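Local coordinates for protein enolase from the environmental genome shotgun sequencing of the Sargasso Sea (PDB 2QGY) that is of unknown function but binds magnesium and, as an enolase-superfamily member, probably acts on a carboxylate substrate by abstracting a proton next to its carboxylate, at residues R15-I20 against I374-E379; K35-K40 against G51-I56; K169-L174 against M198-V203. All coordinates share one frame; numbering follows the deposited sequence.

Interaction 1. Residues R15-I20 against I374-E379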
loop_
_atom_site.group_PDB
_atom_site.type_symbol
_atom_site.label_atom_id
_atom_site.label_comp_id
_atom_site.label_asym_id
_atom_site.label_seq_id
_atom_site.Cartn_x
_atom_site.Cartn_y
_atom_site.Cartn_z
ATOM N N ARG A 15 7.836 -21.785 14.815
ATOM C CA ARG A 15 7.369 -20.820 15.788
ATOM C C ARG A 15 7.511 -19.386 15.302
ATOM O O ARG A 15 8.445 -19.076 14.583
ATOM C CB ARG A 15 8.126 -21.009 17.099
ATOM C CG ARG A 15 7.393 -20.505 18.317
ATOM C CD ARG A 15 8.081 -21.012 19.609
ATOM N NE ARG A 15 7.940 -22.462 19.776
ATOM C CZ ARG A 15 7.170 -23.053 20.690
ATOM N NH1 ARG A 15 6.464 -22.321 21.547
ATOM N NH2 ARG A 15 7.108 -24.385 20.750
ATOM N N LEU A 16 6.538 -18.557 15.691
ATOM C CA LEU A 16 6.601 -17.108 15.470
ATOM C C LEU A 16 6.377 -16.393 16.782
ATOM O O LEU A 16 5.441 -16.708 17.512
ATOM C CB LEU A 16 5.557 -16.659 14.435
ATOM C CG LEU A 16 5.373 -15.138 14.160
ATOM C CD1 LEU A 16 6.582 -14.527 13.487
ATOM C CD2 LEU A 16 4.116 -14.909 13.304
ATOM N N LYS A 17 7.222 -15.398 17.046
ATOM C CA LYS A 17 6.954 -14.412 18.078
ATOM C C LYS A 17 7.021 -13.008 17.469
ATOM O O LYS A 17 7.906 -12.711 16.654
ATOM C CB LYS A 17 8.017 -14.521 19.161
ATOM C CG LYS A 17 7.782 -13.625 20.401
ATOM C CD LYS A 17 6.436 -13.854 21.087
ATOM C CE LYS A 17 6.247 -12.949 22.318
ATOM N NZ LYS A 17 6.901 -13.543 23.540
ATOM N N ILE A 18 6.098 -12.169 17.902
ATOM C CA ILE A 18 6.064 -10.760 17.481
ATOM C C ILE A 18 5.941 -9.911 18.739
ATOM O O ILE A 18 5.124 -10.229 19.623
ATOM C CB ILE A 18 4.858 -10.462 16.546
ATOM C CG1 ILE A 18 4.881 -11.343 15.313
ATOM C CG2 ILE A 18 4.826 -8.918 16.135
ATOM C CD1 ILE A 18 3.635 -11.194 14.397
ATOM N N TRP A 19 6.734 -8.838 18.819
ATOM C CA TRP A 19 6.548 -7.817 19.849
ATOM C C TRP A 19 6.240 -6.524 19.143
ATOM O O TRP A 19 6.868 -6.223 18.123
ATOM C CB TRP A 19 7.844 -7.579 20.620
ATOM C CG TRP A 19 8.356 -8.719 21.428
ATOM C CD1 TRP A 19 8.203 -8.886 22.772
ATOM C CD2 TRP A 19 9.170 -9.813 20.974
ATOM N NE1 TRP A 19 8.843 -10.035 23.188
ATOM C CE2 TRP A 19 9.443 -10.624 22.105
ATOM C CE3 TRP A 19 9.696 -10.191 19.723
ATOM C CZ2 TRP A 19 10.214 -11.788 22.024
ATOM C CZ3 TRP A 19 10.453 -11.371 19.639
ATOM C CH2 TRP A 19 10.723 -12.132 20.791
ATOM N N ILE A 20 5.279 -5.766 19.678
ATOM C CA ILE A 20 5.134 -4.363 19.291
ATOM C C ILE A 20 5.482 -3.512 20.503
ATOM O O ILE A 20 4.801 -3.585 21.542
ATOM C CB ILE A 20 3.685 -4.065 18.858
ATOM C CG1 ILE A 20 3.285 -4.989 17.696
ATOM C CG2 ILE A 20 3.505 -2.543 18.579
ATOM C CD1 ILE A 20 1.837 -4.762 17.207
ATOM N N ILE A 374 3.758 -3.312 24.289
ATOM C CA ILE A 374 2.338 -3.062 24.492
ATOM C C ILE A 374 1.521 -4.257 23.961
ATOM O O ILE A 374 0.393 -4.499 24.402
ATOM C CB ILE A 374 1.912 -1.705 23.805
ATOM C CG1 ILE A 374 0.507 -1.249 24.235
ATOM C CG2 ILE A 374 1.995 -1.758 22.294
ATOM C CD1 ILE A 374 0.440 -0.892 25.707
ATOM N N TYR A 375 2.099 -5.016 23.028
ATOM C CA TYR A 375 1.408 -6.145 22.406
ATOM C C TYR A 375 2.420 -7.202 22.016
ATOM O O TYR A 375 3.580 -6.900 21.717
ATOM C CB TYR A 375 0.588 -5.704 21.178
ATOM C CG TYR A 375 -0.463 -4.654 21.482
ATOM C CD1 TYR A 375 -1.431 -4.868 22.474
ATOM C CD2 TYR A 375 -0.490 -3.441 20.785
ATOM C CE1 TYR A 375 -2.382 -3.898 22.778
ATOM C CE2 TYR A 375 -1.446 -2.466 21.080
ATOM C CZ TYR A 375 -2.383 -2.704 22.076
ATOM O OH TYR A 375 -3.329 -1.747 22.369
ATOM N N SER A 376 1.995 -8.454 22.054
ATOM C CA SER A 376 2.870 -9.527 21.626
ATOM C C SER A 376 2.050 -10.735 21.163
ATOM O O SER A 376 0.879 -10.904 21.530
ATOM C CB SER A 376 3.907 -9.894 22.703
ATOM O OG SER A 376 3.309 -10.504 23.836
ATOM N N LEU A 377 2.657 -11.537 20.313
ATOM C CA LEU A 377 1.971 -12.659 19.716
ATOM C C LEU A 377 2.956 -13.795 19.765
ATOM O O LEU A 377 4.142 -13.588 19.518
ATOM C CB LEU A 377 1.636 -12.294 18.271
ATOM C CG LEU A 377 0.469 -12.812 17.456
ATOM C CD1 LEU A 377 -0.783 -13.126 18.307
ATOM C CD2 LEU A 377 0.170 -11.734 16.375
ATOM N N ASP A 378 2.472 -14.984 20.131
ATOM C CA ASP A 378 3.279 -16.204 20.128
ATOM C C ASP A 378 2.470 -17.307 19.443
ATOM O O ASP A 378 1.387 -17.708 19.920
ATOM C CB ASP A 378 3.690 -16.607 21.548
ATOM C CG ASP A 378 4.799 -17.667 21.576
ATOM O OD1 ASP A 378 5.061 -18.328 20.537
ATOM O OD2 ASP A 378 5.419 -17.842 22.659
ATOM N N GLU A 379 3.020 -17.792 18.331
ATOM C CA GLU A 379 2.311 -18.632 17.380
ATOM C C GLU A 379 3.141 -19.879 17.056
ATOM O O GLU A 379 4.352 -19.790 16.861
ATOM C CB GLU A 379 2.061 -17.806 16.116
ATOM C CG GLU A 379 1.366 -18.516 14.965
ATOM C CD GLU A 379 -0.143 -18.611 15.144
ATOM O OE1 GLU A 379 -0.719 -17.857 15.966
ATOM O OE2 GLU A 379 -0.749 -19.455 14.450
#
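Leu16 and Glu379 form one end of an antiparallel pairing between 15-20 and 374-379, whose axes run 178° apart and approach to 4.6 Å. Leu16 N gives a nearly straight bond of 2.8 Å to Glu379 O, and Glu379 N returns one to Leu16 O. The Ile18-Leu377 pair repeats the pattern. At the far end Ile20 O takes a 3.0 Å bond from Ile374 N and a weak one from Tyr375 N: two residues face one, a classic beta bulge.

Ile18 and Leu377 run alongside each other into the same layer, CD1 of Ile18 4.0 Å from CD2 of Leu377. On the other face, Lys17 CG is anti to the backbone N (chi1 -174°), which sets it 3.3 Å above the Trp19 ring plane, toward the rim. On this face too, Asp378 OD1 lies 4.4 Å from Arg15 NH1, too far for a salt bridge; guanidinium and carboxylate planes are 70° apart.

Helix 60-74 covers the Ile18 face through Phe71 and Ala64, and Glu379 forms a salt bridge with Arg72. Across the sheet, Trp19 NE1 is hydrogen-bonded to Ser370 OG, while backbone bonds join 15-20 to strand 37-43. The C-terminal strand thus borders the N-terminal domain's antiparallel sheet.

Interaction 2. Residues K35-K40 against G51-I56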
loop_
_atom_site.group_PDB
_atom_site.type_symbol
_atom_site.label_atom_id
_atom_site.label_comp_id
_atom_site.label_asym_id
_atom_site.label_seq_id
_atom_site.Cartn_x
_atom_site.Cartn_y
_atom_site.Cartn_z
ATOM N N LYS A 35 6.383 3.071 18.010
ATOM C CA LYS A 35 6.205 1.645 18.298
ATOM C C LYS A 35 6.989 0.841 17.236
ATOM O O LYS A 35 6.896 1.133 16.023
ATOM C CB LYS A 35 4.727 1.258 18.277
ATOM C CG LYS A 35 3.861 2.076 19.221
ATOM C CD LYS A 35 2.470 1.458 19.375
ATOM C CE LYS A 35 1.587 2.229 20.376
ATOM N NZ LYS A 35 1.359 3.642 19.978
ATOM N N PHE A 36 7.799 -0.128 17.671
ATOM C CA PHE A 36 8.527 -0.989 16.728
ATOM C C PHE A 36 7.831 -2.356 16.666
ATOM O O PHE A 36 7.176 -2.749 17.621
ATOM C CB PHE A 36 9.985 -1.153 17.189
ATOM C CG PHE A 36 10.698 0.158 17.437
ATOM C CD1 PHE A 36 10.802 1.107 16.430
ATOM C CD2 PHE A 36 11.291 0.426 18.668
ATOM C CE1 PHE A 36 11.514 2.312 16.646
ATOM C CE2 PHE A 36 11.984 1.605 18.892
ATOM C CZ PHE A 36 12.090 2.556 17.885
ATOM N N ILE A 37 8.001 -3.055 15.547
ATOM C CA ILE A 37 7.447 -4.381 15.333
ATOM C C ILE A 37 8.642 -5.267 15.036
ATOM O O ILE A 37 9.222 -5.192 13.969
ATOM C CB ILE A 37 6.477 -4.399 14.130
ATOM C CG1 ILE A 37 5.363 -3.356 14.341
ATOM C CG2 ILE A 37 5.970 -5.846 13.868
ATOM C CD1 ILE A 37 4.467 -3.108 13.074
ATOM N N ILE A 38 8.986 -6.107 15.996
ATOM C CA ILE A 38 10.154 -6.975 15.881
ATOM C C ILE A 38 9.658 -8.414 15.957
ATOM O O ILE A 38 8.804 -8.707 16.773
ATOM C CB ILE A 38 11.127 -6.670 17.001
ATOM C CG1 ILE A 38 11.655 -5.229 16.804
ATOM C CG2 ILE A 38 12.273 -7.671 16.975
ATOM C CD1 ILE A 38 12.581 -4.741 17.865
ATOM N N ILE A 39 10.154 -9.283 15.080
ATOM C CA ILE A 39 9.708 -10.684 15.071
ATOM C C ILE A 39 10.870 -11.652 15.246
ATOM O O ILE A 39 12.013 -11.346 14.923
ATOM C CB ILE A 39 8.903 -11.030 13.775
ATOM C CG1 ILE A 39 9.831 -11.323 12.582
ATOM C CG2 ILE A 39 7.925 -9.895 13.428
ATOM C CD1 ILE A 39 9.062 -11.840 11.351
ATOM N N LYS A 40 10.557 -12.844 15.760
ATOM C CA LYS A 40 11.529 -13.918 15.787
ATOM C C LYS A 40 10.818 -15.160 15.264
ATOM O O LYS A 40 9.751 -15.513 15.749
ATOM C CB LYS A 40 12.032 -14.168 17.216
ATOM C CG LYS A 40 13.202 -15.124 17.203
ATOM C CD LYS A 40 13.709 -15.482 18.621
ATOM C CE LYS A 40 12.961 -16.639 19.223
ATOM N NZ LYS A 40 13.561 -16.918 20.588
ATOM N N GLY A 51 13.584 -10.440 12.514
ATOM C CA GLY A 51 13.096 -9.507 11.488
ATOM C C GLY A 51 12.491 -8.302 12.185
ATOM O O GLY A 51 12.227 -8.309 13.396
ATOM N N GLU A 52 12.265 -7.255 11.405
ATOM C CA GLU A 52 11.638 -6.048 11.906
ATOM C C GLU A 52 10.850 -5.458 10.746
ATOM O O GLU A 52 11.338 -5.472 9.624
ATOM C CB GLU A 52 12.689 -5.049 12.393
ATOM C CG GLU A 52 12.042 -3.776 12.996
ATOM C CD GLU A 52 12.940 -2.913 13.875
ATOM O OE1 GLU A 52 14.134 -3.250 14.152
ATOM O OE2 GLU A 52 12.431 -1.846 14.304
ATOM N N ALA A 53 9.610 -5.040 11.005
ATOM C CA ALA A 53 8.736 -4.417 10.001
ATOM C C ALA A 53 8.734 -2.921 10.222
ATOM O O ALA A 53 8.772 -2.463 11.378
ATOM C CB ALA A 53 7.284 -4.910 10.151
ATOM N N PHE A 54 8.669 -2.171 9.123
ATOM C CA PHE A 54 8.521 -0.734 9.253
ATOM C C PHE A 54 7.121 -0.437 9.804
ATOM O O PHE A 54 6.125 -0.735 9.169
ATOM C CB PHE A 54 8.787 -0.022 7.929
ATOM C CG PHE A 54 8.471 1.421 8.001
ATOM C CD1 PHE A 54 9.329 2.277 8.657
ATOM C CD2 PHE A 54 7.284 1.898 7.497
ATOM C CE1 PHE A 54 9.048 3.628 8.762
ATOM C CE2 PHE A 54 6.962 3.281 7.603
ATOM C CZ PHE A 54 7.847 4.124 8.247
ATOM N N SER A 55 7.046 0.138 10.993
ATOM C CA SER A 55 5.736 0.294 11.653
ATOM C C SER A 55 5.088 1.625 11.327
ATOM O O SER A 55 5.776 2.616 11.095
ATOM C CB SER A 55 5.852 0.131 13.176
ATOM O OG SER A 55 6.572 1.211 13.694
ATOM N N ILE A 56 3.754 1.641 11.307
ATOM C CA ILE A 56 2.994 2.804 10.828
ATOM C C ILE A 56 1.894 3.018 11.842
ATOM O O ILE A 56 1.258 2.055 12.266
ATOM C CB ILE A 56 2.407 2.605 9.410
ATOM C CG1 ILE A 56 3.472 2.075 8.440
ATOM C CG2 ILE A 56 1.872 3.952 8.879
ATOM C CD1 ILE A 56 2.923 1.598 7.054
HETATM O O HOH W 1 9.664 -1.371 13.695
#
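Ile39 and Gly51 exchange two backbone bonds: Ile39 N reaches Gly51 O at 2.8 Å, and Gly51 N reaches Ile39 O at 3.0 Å. One step along, Ile38 and Glu52 make a non-hydrogen-bonded pair, after which Ala53 N donates to Ile37 O. The short strands diverge from strict antiparallel, at 151°. Next to the Ile37-Ala53 pair a water accepts from Ile37 N at 3.0 Å, with Glu52 OE2 and Ala53 O both in reach as acceptors.

Among the side chains, Ile37 covers Ser55: its CD1 comes to 3.5 Å from Ser55 CB, while its CG2 meets Ala53 CB at 4.1 Å. With CG1 anti to the carbonyl carbon (chi1 -56°), that branch heads for Ser55, CG1 itself lying near Ser55 CB. Ser55 OG lies very close to Lys35 O, as a hydrogen-bond donor, but the modelled separation is doubtfully short. On the reverse face the extended Glu52 chain crosses Ile38, its CD 3.9 Å from Ile38 CG1, and brings OE2 to 3.8 Å from Phe36 CB. The carboxylate plane stands 71° from the Phe36 ring.

A second shell holds the Glu52 carboxylate. Its OE1 accepts from Ser310 N and is hydrogen-bonded to Ser306 OG, a tie to the C-terminal domain, and the Phe36 ring meets that of Tyr333. Helices 60-74 and 99-120 cover the opposite face, packing on Ile37, Ile39 and Ala53. Strands 37-43 and 48-53 form a beta hairpin, part of the antiparallel sheet of the enolase-superfamily N-terminal domain, here reaching toward the barrel domain.

Interaction 3. Residues K169-L174 against M198-V203. With MG (magnesium ion), chain C.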
loop_
_atom_site.group_PDB
_atom_site.type_symbol
_atom_site.label_atom_id
_atom_site.label_comp_id
_atom_site.label_asym_id
_atom_site.label_seq_id
_atom_site.Cartn_x
_atom_site.Cartn_y
_atom_site.Cartn_z
ATOM N N LYS A 169 20.901 15.238 9.113
ATOM C CA LYS A 169 19.682 15.574 8.376
ATOM C C LYS A 169 18.699 16.357 9.247
ATOM O O LYS A 169 18.375 15.941 10.345
ATOM C CB LYS A 169 19.033 14.322 7.752
ATOM C CG LYS A 169 17.884 14.684 6.837
ATOM C CD LYS A 169 17.346 13.514 6.016
ATOM C CE LYS A 169 16.636 12.452 6.892
ATOM N NZ LYS A 169 16.309 11.196 6.104
ATOM N N ILE A 170 18.265 17.529 8.772
ATOM C CA ILE A 170 17.276 18.338 9.477
ATOM C C ILE A 170 15.980 18.517 8.685
ATOM O O ILE A 170 15.916 18.193 7.480
ATOM C CB ILE A 170 17.856 19.735 9.822
ATOM C CG1 ILE A 170 18.287 20.438 8.530
ATOM C CG2 ILE A 170 19.063 19.597 10.797
ATOM C CD1 ILE A 170 18.564 21.915 8.679
ATOM N N TYR A 171 14.949 19.012 9.361
ATOM C CA TYR A 171 13.647 19.246 8.763
ATOM C C TYR A 171 13.359 20.747 8.836
ATOM O O TYR A 171 12.800 21.229 9.826
ATOM C CB TYR A 171 12.560 18.445 9.498
ATOM C CG TYR A 171 12.640 16.939 9.285
ATOM C CD1 TYR A 171 11.667 16.267 8.540
ATOM C CD2 TYR A 171 13.668 16.204 9.845
ATOM C CE1 TYR A 171 11.746 14.856 8.347
ATOM C CE2 TYR A 171 13.755 14.815 9.650
ATOM C CZ TYR A 171 12.796 14.173 8.890
ATOM O OH TYR A 171 12.879 12.792 8.726
ATOM N N PRO A 172 13.774 21.496 7.794
ATOM C CA PRO A 172 13.853 22.959 7.853
ATOM C C PRO A 172 12.573 23.690 7.450
ATOM O O PRO A 172 12.544 24.919 7.515
ATOM C CB PRO A 172 14.980 23.260 6.864
ATOM C CG PRO A 172 14.757 22.230 5.776
ATOM C CD PRO A 172 14.265 20.983 6.498
ATOM N N MET A 173 11.510 22.985 7.059
ATOM C CA MET A 173 10.284 23.716 6.668
ATOM C C MET A 173 9.492 24.136 7.898
ATOM O O MET A 173 8.733 23.345 8.471
ATOM C CB MET A 173 9.404 22.924 5.691
ATOM C CG MET A 173 10.110 22.588 4.370
ATOM S SD MET A 173 10.768 23.969 3.346
ATOM C CE MET A 173 9.396 24.319 2.275
ATOM N N LEU A 174 9.675 25.397 8.279
ATOM C CA LEU A 174 9.068 25.938 9.500
ATOM C C LEU A 174 7.978 26.950 9.150
ATOM O O LEU A 174 7.480 26.964 8.012
ATOM C CB LEU A 174 10.149 26.559 10.392
ATOM C CG LEU A 174 11.419 25.714 10.636
ATOM C CD1 LEU A 174 12.436 26.476 11.456
ATOM C CD2 LEU A 174 11.119 24.363 11.308
ATOM N N MET A 198 21.970 17.381 5.192
ATOM C CA MET A 198 20.789 17.020 4.395
ATOM C C MET A 198 19.488 17.630 4.889
ATOM O O MET A 198 19.304 17.870 6.087
ATOM C CB MET A 198 20.674 15.512 4.127
ATOM C CG MET A 198 21.585 14.516 4.791
ATOM S SD MET A 198 23.367 14.674 5.063
ATOM C CE MET A 198 24.002 13.089 4.648
ATOM N N LEU A 199 18.584 17.909 3.950
ATOM C CA LEU A 199 17.374 18.629 4.256
ATOM C C LEU A 199 16.197 17.757 3.863
ATOM O O LEU A 199 16.053 17.383 2.704
ATOM C CB LEU A 199 17.316 19.985 3.500
ATOM C CG LEU A 199 18.474 21.006 3.675
ATOM C CD1 LEU A 199 18.198 22.309 2.892
ATOM C CD2 LEU A 199 18.751 21.319 5.146
ATOM N N ASP A 200 15.367 17.436 4.842
ATOM C CA ASP A 200 14.179 16.667 4.583
ATOM C C ASP A 200 13.003 17.606 4.574
ATOM O O ASP A 200 12.591 18.115 5.604
ATOM C CB ASP A 200 14.007 15.542 5.626
ATOM C CG ASP A 200 12.940 14.536 5.219
ATOM O OD1 ASP A 200 11.995 14.920 4.510
ATOM O OD2 ASP A 200 13.059 13.347 5.618
ATOM N N LEU A 201 12.478 17.877 3.381
ATOM C CA LEU A 201 11.312 18.769 3.253
ATOM C C LEU A 201 9.971 18.137 3.618
ATOM O O LEU A 201 8.996 18.858 3.834
ATOM C CB LEU A 201 11.216 19.371 1.852
ATOM C CG LEU A 201 12.480 20.067 1.336
ATOM C CD1 LEU A 201 12.153 20.968 0.109
ATOM C CD2 LEU A 201 13.196 20.828 2.430
ATOM N N ALA A 202 9.919 16.808 3.679
ATOM C CA ALA A 202 8.753 16.103 4.219
ATOM C C ALA A 202 7.441 16.402 3.444
ATOM O O ALA A 202 6.368 16.517 4.036
ATOM C CB ALA A 202 8.593 16.419 5.724
ATOM N N VAL A 203 7.568 16.557 2.122
ATOM C CA VAL A 203 6.442 16.739 1.199
ATOM C C VAL A 203 5.588 17.962 1.595
ATOM O O VAL A 203 4.466 17.804 2.072
ATOM C CB VAL A 203 5.573 15.464 1.066
ATOM C CG1 VAL A 203 4.547 15.615 -0.060
ATOM C CG2 VAL A 203 6.445 14.225 0.812
HETATM MG MG MG C . 12.394 11.567 4.987
HETATM O O HOH W 2 13.470 10.884 6.699
HETATM O O HOH W 3 11.028 20.117 6.787
HETATM O O HOH W 4 11.005 12.585 3.849
HETATM O O HOH W 5 10.879 11.521 6.311
#
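Ile170 and Leu199 pack flank to flank on one face of the sheet, with CG1 of Ile170 3.5 Å from CD2 of Leu199. Placed between the backbone N and the carbonyl carbon (chi1 59°), Ile170 CG1 lies against that Leu199 methyl. Pro172 extends this apolar centre: its CG touches Leu199 CB. Pro172 CG also lies 3.9 Å from Leu201 CD2, and Met173 CG meets the same Leu201 methyl. Phe213 of helix 207-217 packs against Pro172, Met173 and Leu201.

The two parallel strands are joined by backbone bonds: Ile170 N to Met198 O, and Asp200 N to Ile170 O at 2.8 Å and 178°. Past the end of strand 169-170, a water links Met173 N with Asp200 O, accepting from the one and donating to the other. The Tyr171 ring lies over the Asp200 side chain, with Asp200 CB 3.7 Å from the ring centroid in a CH-pi contact and the carboxylate plane stacked at 21° to the ring.

At the polar edge, Asp200 OD2 binds magnesium at 2.0 Å; Glu226 and Glu252 are the other protein ligands, and three waters complete six coordination. One of these waters donates to Asp200 OD1 at 2.6 Å, while another is bonded to Lys169 NZ and Tyr171 OH. Lys169 NZ is also hydrogen-bonded to Tyr139 OH and forms salt bridges with Glu226 and Glu328. Three acidic ligands gather round magnesium, which would offset their negative charge, consistent with the enolase-superfamily site, where magnesium stabilises an enolate intermediate.

Interactions 1 and 2 belong to one four-stranded antiparallel sheet, ordered 48-53, 37-43, 13-21, 373-379; their centres are 10 Å apart. Strands 13-21 and 37-43 join them directly, with Lys17 O 2.8 Å from Lys40 N. Interaction 3 lies in the barrel domain, where strand 168-170, helix 177-191 and strand 197-200 form a beta-alpha-beta unit; its centre is about 25 Å from that of interaction 2 and 35 Å from that of interaction 1. Along the chain, interaction 2 precedes interaction 3, and interaction 1 spans both, bringing the C-terminal strand back to the N-terminal sheet. The chain therefore passes through the magnesium-binding barrel and returns, connecting the two domains twice.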